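Protein CPn_0803/CP_1068/CPj0803/CpB0832 (Chlamydophila pneumoniae, PDB 3Q9D) is of unknown function but may be a needle-tip component of the chlamydial type III secretion system. Local coordinates at residues L44-D48 / N49-L53; R60-A63 / T64-Y68; H176-R179 / H180-R184. All blocks are in the same frame, centred on the assembly; numbering follows the deposited sequence. Where two conformers were deposited one is given.

The three contacts follow one another along the chain without overlap. Contacts 1 and 2 both use helix 48-61. Contact 1 lies at its start and contact 2 at its end, with centres about 23 Å apart. Contact 3 is the middle of helix 171-190, beyond the antiparallel sheet of strands 137-147, 150-159 and 164-170 in chain order. Its centre is about 56 Å from that of contact 1 and about 36 Å from that of contact 2, on the opposite side of the chain's centre. Contacts 2 and 3 also meet other subunits of the six-chain assembly, whereas contact 1 packs within its own chain. The elongated subunit is thus joined to its neighbours in both halves.

Contact 1. Residues L44-D48 / N49-L53; sequences LELED and NVFLL
The ring of Phe51 meets Leu46 and the backbone of the first helical turn. CD1 of Leu46 comes within 4.1 Å of Phe51 CE2, and its approach is oblique to the ring. The carbonyl oxygens of Glu47 and Asp48 lie at the ring edge, near its plane. The two side chains Leu46 and Phe51 cross at about a right angle, so the touch is confined to their ends. A second flat group, the carboxylate of Glu47, comes near Val50. Its CD is 3.4 Å from Val50 CG2, but this holds for one of two valine conformers and is tentative. The chain of Glu47 places CG between its backbone N and carbonyl carbon (chi1 50°) and then bends at chi2, which brings the acid alongside the valine in this conformer. Glu47 and Asn49 have nearly parallel end groups but touch only through Glu47 CG and Asn49 CB, 4.0 Å apart.

Backbone bonds start the helical turn. Val50 N donates to Glu47 O at 2.9 Å. Leu52 N reaches Asp48 O at 3.3 Å in a nearly straight bond (164° at the hydrogen). The bond from Phe51 N to the same oxygen is weak. Asp48 O therefore serves two amides unequally.

The contact is the entry from the loop before helix 48-61 into that helix. Gln109 of helix 107-133 ties both parts together, since its NE2 is hydrogen-bonded to Leu46 O and Asp48 OD1. Leu46 also packs on Phe91 of helix 86-98, while Phe51 packs on Leu116 of helix 107-133.

Contact 2. Residues R60-A63 / T64-Y68; sequences RIFA and TPIGY
Phe62 and Ile66 come together where helix 48-61 ends and the chain turns into the loop before helix 70-82, an interhelical loop. The isoleucine meets the edge of the phenyl ring. Its CD1 lies near the ring plane, 4.0 Å from Phe62 CE1, and the two side chains run at a slant to each other. CG1 of Ile66 reaches the same margin of the ring, 4.0 Å from Phe62 CD1. Ile66 sets CG1 anti to its carbonyl carbon (chi1 -64°), and an extended chi2 carries CD1 to the ring edge. Both residues also rest on helix 107-133, Phe62 on Pro123 and Ile124, and Ile66 on Ala127 and Ile130.

Thr64 faces the helix end through its hydroxyl. With chi1 at 49°, OG1 sits between the backbone N and the carbonyl carbon, turned toward the last carbonyls of the helix. No direct hydrogen bond joins residues 60-63 to 64-68; waters link them instead. One water donates to Arg60 O and is hydrogen-bonded to Thr64 OG1 at 2.8 Å. Arg60 O, at the helix end, is thereby linked to the Thr64 side chain.

The turn also lies at subunit boundaries. Ala63 packs on Val126 and Thr64 on Val160 of the second subunit, whereas Pro65 meets Pro65 of the third.

Thr64 O has its own solvent link to the turn: a further water donates to it at 3.0 Å and to Phe62 O at 2.8 Å.

Contact 3. Residues H176-R179 / H180-R184; sequences HLIR and HLLAR
Four backbone hydrogen bonds link residues 176-179 to residues 180-184. His180 N bonds to His176 O, Leu181 N to Leu177 O, Leu182 N to Ile178 O and Ala183 N to Arg179 O. All are short and close to straight.

Among the apolar groups, Ile178 and Leu182 run alongside each other in the same direction. CG2 of Ile178 is 4.1 Å from Leu182 CD1. Leu181 folds close to the backbone, its CG 3.3 Å from Leu177 O.

Two guanidinium groups lie close to the helix, each against a residue of its own segment. Arg184 NH1 sits 3.4 Å above the plane of the His180 ring, nearer the ring's margin than its centre, and the guanidinium turns its edge to the ring. The bent chain of Arg179 brings one face of its guanidinium over His176 CA.

The polar end of His180 reaches the fourth subunit, where NE2 is hydrogen-bonded to Ser142. Ile178 packs on Leu208 of that subunit, Leu182 on its Phe212 and Leu181 on its Leu177. An i to i+4 apolar pair facing the helices of another subunit is consistent with the coiled-coil character of this protein.

Contact 1. Residues L44-D48 / N49-L53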
ATOM      1  N   LEU A  44      43.975  17.361  -2.956  1.00 59.33           N
ATOM      2  CA  LEU A  44      43.141  16.408  -2.235  1.00 67.24           C
ATOM      3  C   LEU A  44      43.909  15.127  -1.925  1.00 67.07           C
ATOM      4  O   LEU A  44      44.562  14.557  -2.799  1.00 71.90           O
ATOM      5  CB  LEU A  44      41.881  16.082  -3.039  1.00 69.39           C
ATOM      6  CG  LEU A  44      40.600  15.860  -2.232  1.00 62.98           C
ATOM      7  CD1 LEU A  44      40.545  16.805  -1.041  1.00 67.43           C
ATOM      8  CD2 LEU A  44      39.373  16.030  -3.113  1.00 56.96           C
ATOM      9  N   GLU A  45      43.827  14.681  -0.676  1.00 60.94           N
ATOM     10  CA  GLU A  45      44.514  13.467  -0.249  1.00 69.77           C
ATOM     11  C   GLU A  45      43.558  12.411   0.287  1.00 68.51           C
ATOM     12  O   GLU A  45      43.205  12.429   1.464  1.00 73.02           O
ATOM     13  CB  GLU A  45      45.572  13.798   0.807  1.00 73.73           C
ATOM     14  N   LEU A  46      43.157  11.485  -0.581  1.00 59.59           N
ATOM     15  CA  LEU A  46      42.231  10.422  -0.208  1.00 52.46           C
ATOM     16  C   LEU A  46      42.919   9.057  -0.131  1.00 47.05           C
ATOM     17  O   LEU A  46      43.716   8.710  -0.994  1.00 45.41           O
ATOM     18  CB  LEU A  46      41.106  10.346  -1.234  1.00 52.49           C
ATOM     19  CG  LEU A  46      40.267  11.597  -1.460  1.00 59.08           C
ATOM     20  CD1 LEU A  46      39.604  11.518  -2.818  1.00 60.42           C
ATOM     21  CD2 LEU A  46      39.234  11.756  -0.354  1.00 58.99           C
ATOM     22  N   GLU A  47      42.582   8.270   0.885  1.00 47.77           N
ATOM     23  CA  GLU A  47      43.053   6.888   0.978  1.00 48.03           C
ATOM     24  C   GLU A  47      42.119   5.976   0.175  1.00 48.64           C
ATOM     25  O   GLU A  47      40.929   6.274   0.067  1.00 40.74           O
ATOM     26  CB  GLU A  47      43.110   6.451   2.444  1.00 57.58           C
ATOM     27  CG  GLU A  47      41.827   6.731   3.250  1.00 71.70           C
ATOM     28  CD  GLU A  47      41.751   8.149   3.840  1.00 78.37           C
ATOM     29  OE1 GLU A  47      41.894   9.149   3.094  1.00 73.40           O
ATOM     30  OE2 GLU A  47      41.535   8.258   5.069  1.00 80.39           O
ATOM     31  N   ASP A  48      42.645   4.879  -0.382  1.00 45.62           N
ATOM     32  CA  ASP A  48      41.832   3.927  -1.154  1.00 48.99           C
ATOM     33  C   ASP A  48      40.652   3.474  -0.322  1.00 55.24           C
ATOM     34  O   ASP A  48      39.582   3.108  -0.845  1.00 53.76           O
ATOM     35  CB  ASP A  48      42.632   2.677  -1.550  1.00 56.21           C
ATOM     36  CG  ASP A  48      43.602   2.928  -2.702  1.00 62.33           C
ATOM     37  OD1 ASP A  48      43.479   3.977  -3.373  1.00 64.04           O
ATOM     38  OD2 ASP A  48      44.481   2.061  -2.945  1.00 59.44           O
ATOM     39  N   ASN A  49      40.853   3.480   0.988  1.00 49.61           N
ATOM     40  CA  ASN A  49      39.823   2.987   1.869  1.00 50.77           C
ATOM     41  C   ASN A  49      38.525   3.787   1.728  1.00 38.69           C
ATOM     42  O   ASN A  49      37.441   3.235   1.929  1.00 38.31           O
ATOM     43  CB  ASN A  49      40.311   2.984   3.314  1.00 60.63           C
ATOM     44  CG  ASN A  49      39.709   1.853   4.120  1.00 70.65           C
ATOM     45  OD1 ASN A  49      39.419   0.779   3.585  1.00 71.87           O
ATOM     46  ND2 ASN A  49      39.506   2.088   5.413  1.00 74.65           N
ATOM     47  N   VAL A  50      38.632   5.069   1.364  1.00 30.86           N
ATOM     48  CA  VAL A  50      37.465   5.944   1.264  0.70 32.84           C
ATOM     49  C   VAL A  50      36.543   5.519   0.121  1.00 29.01           C
ATOM     50  O   VAL A  50      35.329   5.521   0.262  1.00 30.06           O
ATOM     51  CB  VAL A  50      37.868   7.431   1.079  0.70 37.92           C
ATOM     52  CG1 VAL A  50      36.635   8.316   0.961  0.70 29.84           C
ATOM     53  CG2 VAL A  50      38.744   7.891   2.237  0.70 40.84           C
ATOM     54  N   PHE A  51      37.134   5.172  -1.018  1.00 25.00           N
ATOM     55  CA  PHE A  51      36.348   4.720  -2.146  1.00 28.04           C
ATOM     56  C   PHE A  51      35.645   3.430  -1.790  1.00 28.81           C
ATOM     57  O   PHE A  51      34.517   3.202  -2.213  1.00 25.23           O
ATOM     58  CB  PHE A  51      37.215   4.509  -3.383  1.00 30.51           C
ATOM     59  CG  PHE A  51      37.672   5.800  -4.025  1.00 35.91           C
ATOM     60  CD1 PHE A  51      36.949   6.364  -5.065  1.00 35.03           C
ATOM     61  CD2 PHE A  51      38.811   6.454  -3.571  1.00 41.17           C
ATOM     62  CE1 PHE A  51      37.358   7.551  -5.649  1.00 35.16           C
ATOM     63  CE2 PHE A  51      39.225   7.643  -4.152  1.00 36.68           C
ATOM     64  CZ  PHE A  51      38.493   8.189  -5.192  1.00 31.76           C
ATOM     65  N   LEU A  52      36.346   2.541  -1.092  1.00 33.06           N
ATOM     66  CA  LEU A  52      35.763   1.262  -0.699  1.00 33.89           C
ATOM     67  C   LEU A  52      34.607   1.415   0.286  1.00 25.56           C
ATOM     68  O   LEU A  52      33.565   0.782   0.137  1.00 23.91           O
ATOM     69  CB  LEU A  52      36.835   0.348  -0.104  1.00 36.71           C
ATOM     70  CG  LEU A  52      36.439  -1.117   0.091  1.00 51.17           C
ATOM     71  CD1 LEU A  52      35.954  -1.723  -1.215  1.00 52.15           C
ATOM     72  CD2 LEU A  52      37.597  -1.918   0.662  1.00 51.71           C
ATOM     73  N   LEU A  53      34.807   2.243   1.304  1.00 23.55           N
ATOM     74  CA  LEU A  53      33.770   2.508   2.291  1.00 29.97           C
ATOM     75  C   LEU A  53      32.564   3.192   1.652  1.00 27.43           C
ATOM     76  O   LEU A  53      31.420   2.870   1.960  1.00 24.82           O
ATOM     77  CB  LEU A  53      34.319   3.373   3.426  1.00 38.75           C
ATOM     78  CG  LEU A  53      34.725   2.647   4.709  1.00 56.12           C
ATOM     79  CD1 LEU A  53      36.226   2.743   4.923  1.00 57.26           C
ATOM     80  CD2 LEU A  53      33.975   3.221   5.901  1.00 60.90           C
TER

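Contact 2. Residues R60-A63 / T64-Y68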
ATOM      1  N   ARG A  60      24.508  -0.151  -0.015  1.00 17.24           N
ATOM      2  CA  ARG A  60      23.495  -0.349   1.022  0.53 16.83           C
ATOM      3  C   ARG A  60      22.251   0.497   0.771  1.00 21.44           C
ATOM      4  O   ARG A  60      21.121  -0.003   0.781  1.00 16.12           O
ATOM      5  CB  ARG A  60      24.076  -0.014   2.402  0.53 16.92           C
ATOM      6  CG  ARG A  60      23.126  -0.302   3.567  0.53 26.16           C
ATOM      7  CD  ARG A  60      23.863  -0.293   4.920  0.53 31.62           C
ATOM      8  NE  ARG A  60      25.183  -0.919   4.837  0.53 37.27           N
ATOM      9  CZ  ARG A  60      26.325  -0.241   4.868  0.53 36.49           C
ATOM     10  NH1 ARG A  60      27.482  -0.870   4.779  0.53 31.19           N
ATOM     11  NH2 ARG A  60      26.300   1.074   4.992  0.53 42.77           N
ATOM     12  N   ILE A  61      22.440   1.794   0.551  1.00 18.66           N
ATOM     13  CA  ILE A  61      21.256   2.632   0.428  0.59 19.90           C
ATOM     14  C   ILE A  61      20.473   2.317  -0.839  1.00 22.41           C
ATOM     15  O   ILE A  61      19.257   2.443  -0.839  1.00 20.09           O
ATOM     16  CB  ILE A  61      21.550   4.146   0.525  0.59 21.77           C
ATOM     17  CG1 ILE A  61      22.310   4.638  -0.705  0.59 21.42           C
ATOM     18  CG2 ILE A  61      22.319   4.482   1.804  0.59 21.23           C
ATOM     19  CD1 ILE A  61      22.642   6.122  -0.632  0.59 23.58           C
ATOM     20  N   PHE A  62      21.153   1.892  -1.903  1.00 14.81           N
ATOM     21  CA  PHE A  62      20.441   1.559  -3.140  1.00 16.59           C
ATOM     22  C   PHE A  62      19.939   0.115  -3.220  1.00 17.60           C
ATOM     23  O   PHE A  62      19.347  -0.280  -4.221  1.00 21.15           O
ATOM     24  CB  PHE A  62      21.258   1.979  -4.376  1.00 16.12           C
ATOM     25  CG  PHE A  62      21.270   3.488  -4.563  1.00 19.25           C
ATOM     26  CD1 PHE A  62      20.124   4.139  -5.005  1.00 18.23           C
ATOM     27  CD2 PHE A  62      22.384   4.250  -4.218  1.00 13.61           C
ATOM     28  CE1 PHE A  62      20.081   5.527  -5.145  1.00 18.64           C
ATOM     29  CE2 PHE A  62      22.363   5.648  -4.357  1.00 20.52           C
ATOM     30  CZ  PHE A  62      21.200   6.288  -4.822  1.00 19.74           C
ATOM     31  N   ALA A  63      20.145  -0.656  -2.153  1.00 19.18           N
ATOM     32  CA  ALA A  63      19.666  -2.042  -2.123  1.00 24.04           C
ATOM     33  C   ALA A  63      18.137  -2.121  -1.998  1.00 23.99           C
ATOM     34  O   ALA A  63      17.513  -3.070  -2.475  1.00 21.24           O
ATOM     35  CB  ALA A  63      20.359  -2.844  -0.999  1.00 21.58           C
ATOM     36  N   THR A  64      17.533  -1.133  -1.352  1.00 21.14           N
ATOM     37  CA  THR A  64      16.069  -1.068  -1.213  1.00 20.18           C
ATOM     38  C   THR A  64      15.475  -0.083  -2.232  1.00 24.17           C
ATOM     39  O   THR A  64      16.221   0.716  -2.814  1.00 21.14           O
ATOM     40  CB  THR A  64      15.692  -0.590   0.192  1.00 25.06           C
ATOM     41  OG1 THR A  64      16.462   0.577   0.486  1.00 21.75           O
ATOM     42  CG2 THR A  64      16.014  -1.665   1.236  1.00 19.19           C
ATOM     43  N   PRO A  65      14.135  -0.101  -2.426  1.00 22.99           N
ATOM     44  CA  PRO A  65      13.523   0.812  -3.399  1.00 24.57           C
ATOM     45  C   PRO A  65      13.935   2.265  -3.164  1.00 26.94           C
ATOM     46  O   PRO A  65      14.026   2.686  -2.011  1.00 25.97           O
ATOM     47  CB  PRO A  65      12.027   0.642  -3.139  1.00 31.09           C
ATOM     48  CG  PRO A  65      11.904  -0.775  -2.667  1.00 28.33           C
ATOM     49  CD  PRO A  65      13.134  -0.994  -1.807  1.00 20.58           C
ATOM     50  N   ILE A  66      14.228   3.007  -4.226  1.00 21.92           N
ATOM     51  CA  ILE A  66      14.442   4.448  -4.075  1.00 18.97           C
ATOM     52  C   ILE A  66      13.136   5.071  -3.580  1.00 25.22           C
ATOM     53  O   ILE A  66      12.067   4.717  -4.051  1.00 21.20           O
ATOM     54  CB  ILE A  66      14.869   5.116  -5.408  1.00 22.82           C
ATOM     55  CG1 ILE A  66      16.229   4.570  -5.841  1.00 22.32           C
ATOM     56  CG2 ILE A  66      14.962   6.638  -5.275  1.00 20.76           C
ATOM     57  CD1 ILE A  66      16.710   5.113  -7.192  1.00 21.79           C
ATOM     58  N   GLY A  67      13.231   5.994  -2.633  1.00 22.77           N
ATOM     59  CA  GLY A  67      12.068   6.725  -2.160  1.00 20.78           C
ATOM     60  C   GLY A  67      12.382   8.205  -2.055  1.00 17.20           C
ATOM     61  O   GLY A  67      13.396   8.698  -2.571  1.00 17.02           O
ATOM     62  N   TYR A  68      11.521   8.921  -1.351  1.00 16.13           N
ATOM     63  CA  TYR A  68      11.598  10.367  -1.290  1.00 13.99           C
ATOM     64  C   TYR A  68      12.683  10.802  -0.332  1.00 17.14           C
ATOM     65  O   TYR A  68      13.067  11.959  -0.332  1.00 19.60           O
ATOM     66  CB  TYR A  68      10.217  10.968  -0.896  1.00 16.07           C
ATOM     67  CG  TYR A  68       9.215  10.823  -2.026  1.00 17.25           C
ATOM     68  CD1 TYR A  68       8.921  11.895  -2.866  1.00 15.13           C
ATOM     69  CD2 TYR A  68       8.623   9.600  -2.296  1.00 20.19           C
ATOM     70  CE1 TYR A  68       8.030  11.761  -3.918  1.00 22.73           C
ATOM     71  CE2 TYR A  68       7.712   9.455  -3.346  1.00 19.52           C
ATOM     72  CZ  TYR A  68       7.430  10.544  -4.154  1.00 23.87           C
ATOM     73  OH  TYR A  68       6.558  10.415  -5.212  1.00 25.46           O
TER
HETATM   74  O   HOH W   1      18.752   0.381   2.026  1.00 29.91           O
HETATM   75  O   HOH W   2      16.880   3.219  -2.371  1.00 38.43           O
HETATM   76  O   HOH W   3      16.910  -0.012  -5.637  1.00 10.85           O

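Contact 3. Residues H176-R179 / H180-R184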
ATOM      1  N   HIS A 176     -15.420  10.693 -20.634  1.00 28.09           N
ATOM      2  CA  HIS A 176     -15.551  11.641 -19.527  1.00 25.86           C
ATOM      3  C   HIS A 176     -14.189  12.072 -19.011  1.00 26.86           C
ATOM      4  O   HIS A 176     -13.975  13.243 -18.695  1.00 30.53           O
ATOM      5  CB  HIS A 176     -16.396  11.046 -18.414  1.00 33.00           C
ATOM      6  CG  HIS A 176     -17.826  10.860 -18.803  1.00 44.80           C
ATOM      7  ND1 HIS A 176     -18.730  10.166 -18.030  1.00 52.10           N
ATOM      8  CD2 HIS A 176     -18.509  11.280 -19.894  1.00 54.33           C
ATOM      9  CE1 HIS A 176     -19.908  10.166 -18.626  1.00 55.77           C
ATOM     10  NE2 HIS A 176     -19.801  10.836 -19.760  1.00 55.97           N
ATOM     11  N   LEU A 177     -13.257  11.131 -18.946  1.00 25.43           N
ATOM     12  CA  LEU A 177     -11.892  11.456 -18.545  1.00 27.15           C
ATOM     13  C   LEU A 177     -11.239  12.464 -19.502  1.00 29.51           C
ATOM     14  O   LEU A 177     -10.596  13.428 -19.079  1.00 27.90           O
ATOM     15  CB  LEU A 177     -11.084  10.174 -18.489  1.00 28.86           C
ATOM     16  CG  LEU A 177     -10.001  10.008 -17.439  1.00 38.98           C
ATOM     17  CD1 LEU A 177     -10.422  10.625 -16.099  1.00 34.68           C
ATOM     18  CD2 LEU A 177      -9.696   8.513 -17.319  1.00 38.62           C
ATOM     19  N   ILE A 178     -11.417  12.245 -20.798  1.00 26.31           N
ATOM     20  CA  ILE A 178     -10.900  13.173 -21.800  1.00 27.97           C
ATOM     21  C   ILE A 178     -11.505  14.581 -21.607  1.00 28.14           C
ATOM     22  O   ILE A 178     -10.797  15.582 -21.643  1.00 29.77           O
ATOM     23  CB  ILE A 178     -11.169  12.667 -23.247  1.00 30.28           C
ATOM     24  CG1 ILE A 178     -10.373  11.381 -23.523  1.00 31.95           C
ATOM     25  CG2 ILE A 178     -10.800  13.748 -24.270  1.00 29.01           C
ATOM     26  CD1 ILE A 178     -10.761  10.661 -24.819  1.00 31.69           C
ATOM     27  N   ARG A 179     -12.804  14.641 -21.374  1.00 28.70           N
ATOM     28  CA  ARG A 179     -13.501  15.929 -21.261  1.00 31.36           C
ATOM     29  C   ARG A 179     -13.002  16.691 -20.029  1.00 29.84           C
ATOM     30  O   ARG A 179     -12.726  17.902 -20.084  1.00 30.13           O
ATOM     31  CB  ARG A 179     -15.001  15.686 -21.166  1.00 36.52           C
ATOM     32  CG  ARG A 179     -15.860  16.943 -21.214  1.00 47.26           C
ATOM     33  CD  ARG A 179     -17.273  16.615 -20.773  1.00 54.71           C
ATOM     34  NE  ARG A 179     -17.248  15.850 -19.530  1.00 64.48           N
ATOM     35  CZ  ARG A 179     -18.192  14.990 -19.158  1.00 73.61           C
ATOM     36  NH1 ARG A 179     -19.249  14.780 -19.940  1.00 74.23           N
ATOM     37  NH2 ARG A 179     -18.079  14.335 -18.005  1.00 72.45           N
ATOM     38  N   HIS A 180     -12.870  15.963 -18.923  1.00 26.28           N
ATOM     39  CA  HIS A 180     -12.317  16.503 -17.691  1.00 26.83           C
ATOM     40  C   HIS A 180     -10.911  17.077 -17.906  1.00 28.54           C
ATOM     41  O   HIS A 180     -10.630  18.206 -17.496  1.00 25.88           O
ATOM     42  CB  HIS A 180     -12.288  15.423 -16.613  1.00 27.95           C
ATOM     43  CG  HIS A 180     -11.607  15.850 -15.350  1.00 31.70           C
ATOM     44  ND1 HIS A 180     -12.289  16.419 -14.292  1.00 33.98           N
ATOM     45  CD2 HIS A 180     -10.311  15.774 -14.967  1.00 24.58           C
ATOM     46  CE1 HIS A 180     -11.432  16.680 -13.314  1.00 31.80           C
ATOM     47  NE2 HIS A 180     -10.232  16.298 -13.702  1.00 27.43           N
ATOM     48  N   LEU A 181     -10.030  16.309 -18.546  1.00 23.98           N
ATOM     49  CA  LEU A 181      -8.672  16.787 -18.817  1.00 27.87           C
ATOM     50  C   LEU A 181      -8.624  17.974 -19.784  1.00 31.02           C
ATOM     51  O   LEU A 181      -7.815  18.895 -19.600  1.00 27.70           O
ATOM     52  CB  LEU A 181      -7.767  15.652 -19.304  1.00 21.35           C
ATOM     53  CG  LEU A 181      -7.592  14.521 -18.289  1.00 30.02           C
ATOM     54  CD1 LEU A 181      -6.940  13.336 -18.994  1.00 30.53           C
ATOM     55  CD2 LEU A 181      -6.778  14.970 -17.055  1.00 26.46           C
ATOM     56  N   LEU A 182      -9.487  17.969 -20.802  1.00 25.23           N
ATOM     57  CA  LEU A 182      -9.589  19.139 -21.688  1.00 23.45           C
ATOM     58  C   LEU A 182     -10.102  20.365 -20.930  1.00 25.24           C
ATOM     59  O   LEU A 182      -9.596  21.471 -21.112  1.00 30.10           O
ATOM     60  CB  LEU A 182     -10.531  18.860 -22.857  1.00 27.61           C
ATOM     61  CG  LEU A 182      -9.983  17.998 -23.994  1.00 36.26           C
ATOM     62  CD1 LEU A 182     -11.081  17.741 -25.025  1.00 31.87           C
ATOM     63  CD2 LEU A 182      -8.795  18.685 -24.647  1.00 35.22           C
ATOM     64  N   ALA A 183     -11.127  20.170 -20.103  1.00 24.88           N
ATOM     65  CA  ALA A 183     -11.646  21.259 -19.285  1.00 26.79           C
ATOM     66  C   ALA A 183     -10.504  21.888 -18.480  1.00 30.05           C
ATOM     67  O   ALA A 183     -10.433  23.106 -18.328  1.00 26.45           O
ATOM     68  CB  ALA A 183     -12.779  20.766 -18.355  1.00 29.62           C
ATOM     69  N   ARG A 184      -9.596  21.053 -17.987  1.00 30.45           N
ATOM     70  CA  ARG A 184      -8.467  21.536 -17.191  1.00 31.17           C
ATOM     71  C   ARG A 184      -7.466  22.328 -18.018  1.00 34.40           C
ATOM     72  O   ARG A 184      -6.924  23.324 -17.537  1.00 31.40           O
ATOM     73  CB  ARG A 184      -7.762  20.381 -16.477  1.00 38.37           C
ATOM     74  CG  ARG A 184      -8.684  19.544 -15.592  1.00 45.36           C
ATOM     75  CD  ARG A 184      -9.114  20.259 -14.323  1.00 35.83           C
ATOM     76  NE  ARG A 184     -10.179  21.245 -14.510  1.00 35.22           N
ATOM     77  CZ  ARG A 184     -11.434  20.964 -14.866  1.00 46.24           C
ATOM     78  NH1 ARG A 184     -11.812  19.707 -15.103  1.00 45.66           N
ATOM     79  NH2 ARG A 184     -12.323  21.948 -14.996  1.00 47.63           N
TER